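Side-chain contact in trehalose-6-phosphate phosphatase (Cryptococcus neoformans, PDB 5DX9), which belongs to the HAD superfamily as a trehalose-phosphatase, with a magnesium ion bound in the model: residues L161-L166 / I172-G177. Sequence-based numbering, arbitrary orientation.
Sequences LLESSL and IEVLVG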
loop_
_atom_site.group_PDB
_atom_site.type_symbol
_atom_site.label_atom_id
_atom_site.label_comp_id
_atom_site.label_asym_id
_atom_site.label_seq_id
_atom_site.Cartn_x
_atom_site.Cartn_y
_atom_site.Cartn_z
ATOM N N LEU A 161 -21.255 15.463 2.006
ATOM C CA LEU A 161 -21.366 16.169 0.733
ATOM C C LEU A 161 -20.732 15.370 -0.405
ATOM O O LEU A 161 -21.309 15.251 -1.487
ATOM C CB LEU A 161 -20.716 17.552 0.811
ATOM C CG LEU A 161 -20.751 18.308 -0.520
ATOM C CD1 LEU A 161 -22.171 18.771 -0.828
ATOM C CD2 LEU A 161 -19.772 19.479 -0.549
ATOM N N LEU A 162 -19.541 14.833 -0.158
ATOM C CA LEU A 162 -18.838 14.046 -1.162
ATOM C C LEU A 162 -19.616 12.785 -1.521
ATOM O O LEU A 162 -19.718 12.427 -2.691
ATOM C CB LEU A 162 -17.435 13.677 -0.675
ATOM C CG LEU A 162 -16.404 14.806 -0.650
ATOM C CD1 LEU A 162 -15.101 14.324 -0.041
ATOM C CD2 LEU A 162 -16.171 15.357 -2.046
ATOM N N GLU A 163 -20.169 12.121 -0.510
ATOM C CA GLU A 163 -20.881 10.863 -0.713
ATOM C C GLU A 163 -22.242 11.052 -1.372
ATOM O O GLU A 163 -22.643 10.252 -2.220
ATOM C CB GLU A 163 -21.061 10.127 0.618
ATOM C CG GLU A 163 -19.819 9.406 1.110
ATOM C CD GLU A 163 -19.352 8.325 0.153
ATOM O OE1 GLU A 163 -20.088 8.016 -0.808
ATOM O OE2 GLU A 163 -18.248 7.782 0.362
ATOM N N SER A 164 -22.949 12.108 -0.984
ATOM C CA SER A 164 -24.319 12.306 -1.442
ATOM C C SER A 164 -24.409 12.922 -2.837
ATOM O O SER A 164 -25.281 12.550 -3.619
ATOM C CB SER A 164 -25.092 13.180 -0.447
ATOM O OG SER A 164 -24.620 14.518 -0.454
ATOM N N SER A 165 -23.515 13.855 -3.155
ATOM C CA SER A 165 -23.666 14.633 -4.383
ATOM C C SER A 165 -22.583 14.398 -5.437
ATOM O O SER A 165 -22.770 14.756 -6.598
ATOM C CB SER A 165 -23.715 16.130 -4.053
ATOM O OG SER A 165 -22.418 16.655 -3.828
ATOM N N LEU A 166 -21.457 13.806 -5.053
ATOM C CA LEU A 166 -20.348 13.687 -5.994
ATOM C C LEU A 166 -19.986 12.243 -6.344
ATOM O O LEU A 166 -19.845 11.905 -7.520
ATOM C CB LEU A 166 -19.117 14.408 -5.446
ATOM C CG LEU A 166 -17.972 14.572 -6.444
ATOM C CD1 LEU A 166 -18.521 15.006 -7.792
ATOM C CD2 LEU A 166 -16.946 15.572 -5.933
ATOM N N ILE A 172 -14.870 7.848 -8.673
ATOM C CA ILE A 172 -13.993 8.105 -7.539
ATOM C C ILE A 172 -14.305 7.188 -6.368
ATOM O O ILE A 172 -15.389 6.613 -6.289
ATOM C CB ILE A 172 -14.114 9.559 -7.044
ATOM C CG1 ILE A 172 -15.492 9.782 -6.413
ATOM C CG2 ILE A 172 -13.858 10.544 -8.176
ATOM C CD1 ILE A 172 -15.740 11.203 -5.939
ATOM N N GLU A 173 -13.346 7.060 -5.459
ATOM C CA GLU A 173 -13.605 6.452 -4.163
ATOM C C GLU A 173 -13.246 7.459 -3.084
ATOM O O GLU A 173 -12.208 8.115 -3.155
ATOM C CB GLU A 173 -12.816 5.154 -3.971
ATOM C CG GLU A 173 -13.217 4.374 -2.714
ATOM C CD GLU A 173 -14.697 4.015 -2.693
ATOM O OE1 GLU A 173 -15.191 3.446 -3.690
ATOM O OE2 GLU A 173 -15.374 4.309 -1.684
ATOM N N VAL A 174 -14.114 7.582 -2.089
ATOM C CA VAL A 174 -13.892 8.516 -1.001
ATOM C C VAL A 174 -13.363 7.778 0.213
ATOM O O VAL A 174 -14.038 6.914 0.773
ATOM C CB VAL A 174 -15.175 9.266 -0.631
ATOM C CG1 VAL A 174 -14.943 10.148 0.590
ATOM C CG2 VAL A 174 -15.653 10.087 -1.816
ATOM N N LEU A 175 -12.148 8.133 0.613
ATOM C CA LEU A 175 -11.448 7.435 1.676
ATOM C C LEU A 175 -11.510 8.198 2.992
ATOM O O LEU A 175 -11.193 9.385 3.046
ATOM C CB LEU A 175 -9.990 7.206 1.277
ATOM C CG LEU A 175 -9.740 6.510 -0.063
ATOM C CD1 LEU A 175 -8.248 6.481 -0.367
ATOM C CD2 LEU A 175 -10.322 5.098 -0.067
ATOM N N VAL A 176 -11.922 7.509 4.052
ATOM C CA VAL A 176 -11.855 8.072 5.394
ATOM C C VAL A 176 -10.581 7.594 6.082
ATOM O O VAL A 176 -10.517 6.477 6.602
ATOM C CB VAL A 176 -13.082 7.692 6.240
ATOM C CG1 VAL A 176 -12.909 8.178 7.673
ATOM C CG2 VAL A 176 -14.346 8.268 5.625
ATOM N N GLY A 177 -9.560 8.442 6.062
ATOM C CA GLY A 177 -8.266 8.084 6.600
ATOM C C GLY A 177 -8.113 8.504 8.045
ATOM O O GLY A 177 -9.084 8.884 8.697
#
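Leu161 O, just before Leu162 and Glu163, which meet Val174, takes two bonds from Ser165: its N at 3.1 Å and its OG at 2.9 Å. The two donors come from opposite faces of the carbonyl plane, the hydroxyl tilted 29° from it; this second bond ties the Ser165 side chain back onto the helix. The C-terminal part of helix 148-166 packs on strand 172-177, an edge strand of the four-stranded antiparallel sheet in what is probably the cap domain of the HAD fold. After a five-residue loop the chain reverses, and the axes of segments 161-166 and 172-177 run nearly antiparallel (164°), 9.5 Å apart at their closest. Two small apolar contacts join them. Leu162 CB lies 4.2 Å from Val174 CG2, while Leu162 also touches Ile119 and Phe120 of helix 112-125. Nearer the loop, Leu166 and Ile172 cross at about a right angle, Leu166 CG being 4.1 Å from Ile172 CD1. Ile172 places CG1 between its backbone N and carbonyl carbon (chi1 68°) and then extends fully, carrying CD1 out to the leucine; Trp112 and Val183 also touch it. The partly exposed Glu163 is bent at its second torsion and slides past Val174 in the opposite direction. Its OE2 is 5.0 Å from Glu173 OE2, a like charge that could modestly disfavour full ionisation of both. That same Glu163 OE2 rests 3.6 Å from Val174 CB, a carboxylate oxygen against hydrocarbon.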